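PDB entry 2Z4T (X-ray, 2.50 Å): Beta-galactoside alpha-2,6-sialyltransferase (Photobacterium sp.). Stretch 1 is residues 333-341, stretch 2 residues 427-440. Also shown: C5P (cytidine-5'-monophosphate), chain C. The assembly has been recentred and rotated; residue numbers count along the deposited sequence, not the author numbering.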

# COMPACT_ATOMS: atom_id res chain seq x y z
N LEU A 333 3.05 -7.18 13.23
CA LEU A 333 2.74 -5.77 13.16
C LEU A 333 1.79 -5.51 11.97
O LEU A 333 0.81 -4.77 12.10
CB LEU A 333 4.02 -4.94 13.05
CG LEU A 333 3.86 -3.42 12.91
CD1 LEU A 333 3.08 -2.80 14.11
CD2 LEU A 333 5.24 -2.77 12.70
N PHE A 334 2.07 -6.17 10.85
CA PHE A 334 1.22 -6.11 9.67
C PHE A 334 -0.23 -6.54 9.96
O PHE A 334 -1.17 -5.77 9.67
CB PHE A 334 1.84 -6.96 8.55
CG PHE A 334 1.04 -6.99 7.29
CD1 PHE A 334 0.98 -5.88 6.46
CD2 PHE A 334 0.37 -8.15 6.91
CE1 PHE A 334 0.23 -5.93 5.28
CE2 PHE A 334 -0.38 -8.21 5.73
CZ PHE A 334 -0.45 -7.09 4.92
N LEU A 335 -0.42 -7.74 10.51
CA LEU A 335 -1.77 -8.28 10.75
C LEU A 335 -2.54 -7.38 11.70
O LEU A 335 -3.76 -7.18 11.59
CB LEU A 335 -1.76 -9.73 11.29
CG LEU A 335 -1.12 -10.76 10.36
CD1 LEU A 335 -1.27 -12.16 10.92
CD2 LEU A 335 -1.68 -10.67 8.92
N SER A 336 -1.79 -6.84 12.63
CA SER A 336 -2.30 -5.98 13.63
C SER A 336 -2.76 -4.65 13.01
O SER A 336 -3.83 -4.16 13.33
CB SER A 336 -1.22 -5.77 14.67
OG SER A 336 -1.63 -4.81 15.58
N ILE A 337 -1.97 -4.10 12.10
CA ILE A 337 -2.39 -2.88 11.42
C ILE A 337 -3.60 -3.07 10.49
O ILE A 337 -4.46 -2.20 10.43
CB ILE A 337 -1.22 -2.18 10.68
CG1 ILE A 337 -0.17 -1.72 11.72
CG2 ILE A 337 -1.75 -0.97 9.89
CD1 ILE A 337 1.11 -1.15 11.13
N VAL A 338 -3.66 -4.19 9.76
CA VAL A 338 -4.84 -4.49 8.94
C VAL A 338 -6.04 -5.04 9.75
O VAL A 338 -7.11 -5.26 9.20
CB VAL A 338 -4.51 -5.41 7.70
CG1 VAL A 338 -3.23 -4.95 6.99
CG2 VAL A 338 -4.41 -6.89 8.11
N ASN A 339 -5.86 -5.24 11.06
CA ASN A 339 -6.87 -5.82 11.97
C ASN A 339 -7.36 -7.24 11.62
O ASN A 339 -8.53 -7.58 11.81
CB ASN A 339 -8.05 -4.87 12.23
CG ASN A 339 -7.60 -3.51 12.77
OD1 ASN A 339 -6.66 -3.42 13.54
ND2 ASN A 339 -8.28 -2.45 12.34
N PHE A 340 -6.43 -8.06 11.14
CA PHE A 340 -6.72 -9.46 10.91
C PHE A 340 -6.30 -10.34 12.09
O PHE A 340 -5.11 -10.52 12.37
CB PHE A 340 -6.10 -9.96 9.60
CG PHE A 340 -6.43 -11.40 9.28
CD1 PHE A 340 -7.70 -11.93 9.58
CD2 PHE A 340 -5.50 -12.23 8.67
CE1 PHE A 340 -8.01 -13.25 9.28
CE2 PHE A 340 -5.80 -13.55 8.38
CZ PHE A 340 -7.07 -14.06 8.69
N ASP A 341 -7.28 -10.87 12.79
CA ASP A 341 -7.01 -11.85 13.81
C ASP A 341 -7.11 -13.26 13.19
O ASP A 341 -8.19 -13.84 13.05
CB ASP A 341 -7.99 -11.67 14.97
CG ASP A 341 -7.73 -12.62 16.13
OD1 ASP A 341 -6.77 -13.44 16.10
OD2 ASP A 341 -8.53 -12.54 17.09
N SER A 427 -14.87 -6.51 7.23
CA SER A 427 -14.85 -6.00 5.88
C SER A 427 -13.62 -5.13 5.58
O SER A 427 -13.23 -4.98 4.41
CB SER A 427 -16.15 -5.23 5.63
OG SER A 427 -16.22 -4.07 6.46
N LYS A 428 -13.02 -4.56 6.62
CA LYS A 428 -11.86 -3.68 6.44
C LYS A 428 -10.59 -4.41 6.00
O LYS A 428 -9.63 -3.79 5.53
CB LYS A 428 -11.59 -2.81 7.67
CG LYS A 428 -11.16 -3.51 8.99
CD LYS A 428 -10.93 -2.39 10.04
CE LYS A 428 -10.86 -2.86 11.49
NZ LYS A 428 -11.96 -3.79 11.96
N ILE A 429 -10.60 -5.74 6.15
CA ILE A 429 -9.43 -6.55 5.86
C ILE A 429 -9.39 -6.85 4.36
O ILE A 429 -10.28 -7.55 3.86
CB ILE A 429 -9.45 -7.88 6.67
CG1 ILE A 429 -9.54 -7.61 8.16
CG2 ILE A 429 -8.24 -8.74 6.35
CD1 ILE A 429 -10.02 -8.83 8.97
N SER A 430 -8.39 -6.33 3.63
CA SER A 430 -8.25 -6.72 2.22
C SER A 430 -8.21 -8.23 2.09
O SER A 430 -7.52 -8.91 2.86
CB SER A 430 -7.03 -6.10 1.58
OG SER A 430 -7.40 -4.89 0.95
N PHE A 431 -8.98 -8.77 1.15
CA PHE A 431 -9.10 -10.21 1.05
C PHE A 431 -7.76 -10.84 0.71
O PHE A 431 -7.49 -12.00 1.07
CB PHE A 431 -10.17 -10.58 0.02
CG PHE A 431 -10.50 -12.04 -0.02
CD1 PHE A 431 -11.12 -12.65 1.06
CD2 PHE A 431 -10.20 -12.79 -1.13
CE1 PHE A 431 -11.45 -14.04 1.02
CE2 PHE A 431 -10.52 -14.14 -1.20
CZ PHE A 431 -11.14 -14.77 -0.12
N GLU A 432 -6.91 -10.10 0.02
CA GLU A 432 -5.65 -10.74 -0.32
C GLU A 432 -4.74 -11.02 0.88
O GLU A 432 -3.85 -11.87 0.79
CB GLU A 432 -4.97 -10.23 -1.61
CG GLU A 432 -5.11 -8.81 -2.01
CD GLU A 432 -6.46 -8.36 -2.49
OE1 GLU A 432 -6.85 -8.55 -3.65
OE2 GLU A 432 -7.11 -7.68 -1.70
N VAL A 433 -5.01 -10.41 2.04
CA VAL A 433 -4.25 -10.81 3.20
C VAL A 433 -4.60 -12.23 3.62
O VAL A 433 -3.74 -12.96 4.13
CB VAL A 433 -4.23 -9.78 4.38
CG1 VAL A 433 -4.56 -8.37 3.93
CG2 VAL A 433 -5.05 -10.22 5.55
N LEU A 434 -5.84 -12.66 3.35
CA LEU A 434 -6.18 -14.06 3.60
C LEU A 434 -5.42 -14.99 2.67
O LEU A 434 -5.04 -16.09 3.06
CB LEU A 434 -7.69 -14.36 3.53
CG LEU A 434 -8.76 -13.62 4.35
CD1 LEU A 434 -9.68 -14.65 4.90
CD2 LEU A 434 -8.24 -12.73 5.49
N MET A 435 -5.21 -14.55 1.43
CA MET A 435 -4.36 -15.30 0.52
C MET A 435 -2.93 -15.40 1.04
O MET A 435 -2.37 -16.48 1.07
CB MET A 435 -4.36 -14.68 -0.88
CG MET A 435 -3.60 -15.51 -1.92
SD MET A 435 -3.41 -14.57 -3.46
CE MET A 435 -2.33 -13.25 -2.86
N MET A 436 -2.37 -14.26 1.45
CA MET A 436 -0.97 -14.17 1.89
C MET A 436 -0.73 -14.90 3.19
O MET A 436 0.40 -15.35 3.43
CB MET A 436 -0.54 -12.71 2.05
CG MET A 436 -0.51 -11.94 0.74
SD MET A 436 0.33 -10.38 0.89
CE MET A 436 -0.88 -9.39 1.76
N THR A 437 -1.76 -15.02 4.02
CA THR A 437 -1.63 -15.73 5.29
C THR A 437 -2.05 -17.21 5.19
O THR A 437 -2.09 -17.93 6.20
CB THR A 437 -2.41 -15.03 6.42
OG1 THR A 437 -3.79 -14.92 6.05
CG2 THR A 437 -1.83 -13.60 6.72
N ASP A 438 -2.36 -17.66 3.97
CA ASP A 438 -2.79 -19.05 3.74
C ASP A 438 -4.07 -19.36 4.53
O ASP A 438 -4.15 -20.37 5.21
CB ASP A 438 -1.66 -20.04 4.07
CG ASP A 438 -1.96 -21.45 3.59
OD1 ASP A 438 -2.65 -21.62 2.54
OD2 ASP A 438 -1.50 -22.40 4.27
N MET A 439 -5.04 -18.46 4.45
CA MET A 439 -6.28 -18.50 5.21
C MET A 439 -7.47 -18.46 4.26
O MET A 439 -8.57 -18.03 4.61
CB MET A 439 -6.37 -17.31 6.18
CG MET A 439 -5.52 -17.43 7.45
SD MET A 439 -5.83 -18.98 8.35
CE MET A 439 -7.46 -18.69 9.03
N LEU A 440 -7.23 -18.90 3.03
CA LEU A 440 -8.32 -19.10 2.09
C LEU A 440 -9.20 -20.27 2.55
O LEU A 440 -8.70 -21.30 3.00
CB LEU A 440 -7.77 -19.34 0.69
CG LEU A 440 -7.58 -18.15 -0.27
CD1 LEU A 440 -7.75 -16.79 0.35
CD2 LEU A 440 -6.28 -18.28 -1.07
O3P C5P C . -14.18 -4.86 -5.29
P C5P C . -13.06 -3.97 -5.69
O1P C5P C . -13.42 -2.55 -5.28
O2P C5P C . -12.58 -4.23 -7.10
O5' C5P C . -11.83 -4.44 -4.81
C5' C5P C . -10.67 -3.65 -4.65
C4' C5P C . -9.95 -4.24 -3.44
O4' C5P C . -10.79 -4.13 -2.28
C3' C5P C . -9.69 -5.73 -3.55
O3' C5P C . -8.44 -6.03 -4.17
C2' C5P C . -9.62 -6.14 -2.10
O2' C5P C . -8.41 -5.68 -1.51
C1' C5P C . -10.66 -5.29 -1.44
N1 C5P C . -11.91 -6.04 -1.32
C2 C5P C . -12.06 -6.96 -0.24
N3 C5P C . -13.22 -7.65 -0.08
C4 C5P C . -14.25 -7.48 -0.95
C5 C5P C . -14.13 -6.58 -2.03
C6 C5P C . -12.94 -5.85 -2.19
O2 C5P C . -11.14 -7.16 0.56
N4 C5P C . -15.39 -8.18 -0.75
O HOH W 1 -7.39 -3.64 6.87

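How do the two backbones lie against each other? Each stretch contributes helix: the first carries the last turns of a helix that begins earlier in the chain, the second a short helix, 431-436. The two run nearly antiparallel, at 156° between their N-to-C directions. Their axes come no closer than 11.8 Å, so the space between them is filled by side chains. The backbones draw nearest where the first helix runs out and before the second begins: the CA atoms of Val 338 and Ile 429 are 5.9 Å apart. At Asn 339 the chain takes a positive phi and closes a Schellman motif, with Phe 340 N bonded back to Leu 335 O at 2.8 Å. This turn brings Phe 340 out of the helix with its CA-to-CB bond directed toward the second stretch.

What surrounds the Phe 340 ring? It is buried and has the largest area covered by the other stretch. Leu 434 lies over one face, its CD2 3.8 Å from the centroid of the Phe 340 ring and close to the ring normal, a CH-pi contact that sets a methyl group against the pi cloud. At the ring edge, Phe 340 CE2 meets Thr 437 OG1 at 3.4 Å and Phe 340 CZ meets Met 439 CG at 3.9 Å. The threonine hydroxyl is not left unpaired in this apolar setting, because Thr 437 OG1 donates to Val 433 O at 2.7 Å. Val 433 and Ile 429 also touch the ring, with Phe 340 CD2 3.7 Å from Val 433 CG2 and Phe 340 CD1 3.9 Å from Ile 429 CD1.

What else packs between the stretches? Val 433 points toward the first stretch and also touches Val 338, CG2 to CG2 at 4.2 Å. Earlier in the first helix, Phe 334 reaches Met 436, with Phe 334 CZ 3.9 Å from Met 436 CE. Leu 335 starts sideways, yet its end comes nearer, bringing Leu 335 CD2 to 3.7 Å from Thr 437 CG2, just past the end of the second helix. These are apolar contacts, held by close packing and the exclusion of water.

Does anything polar join the stretches? No direct hydrogen bond crosses between them, but one water bridges the backbones, donating to Val 338 O at 2.9 Å and to Lys 428 O at 2.6 Å. It thereby satisfies two carbonyls that cannot pair with each other, since both are acceptors. Further along, the second stretch also binds the ligand: Phe 431 N donates to C5P O2 at 2.8 Å, and Glu 432 OE1 accepts from C5P O3' at 3.0 Å.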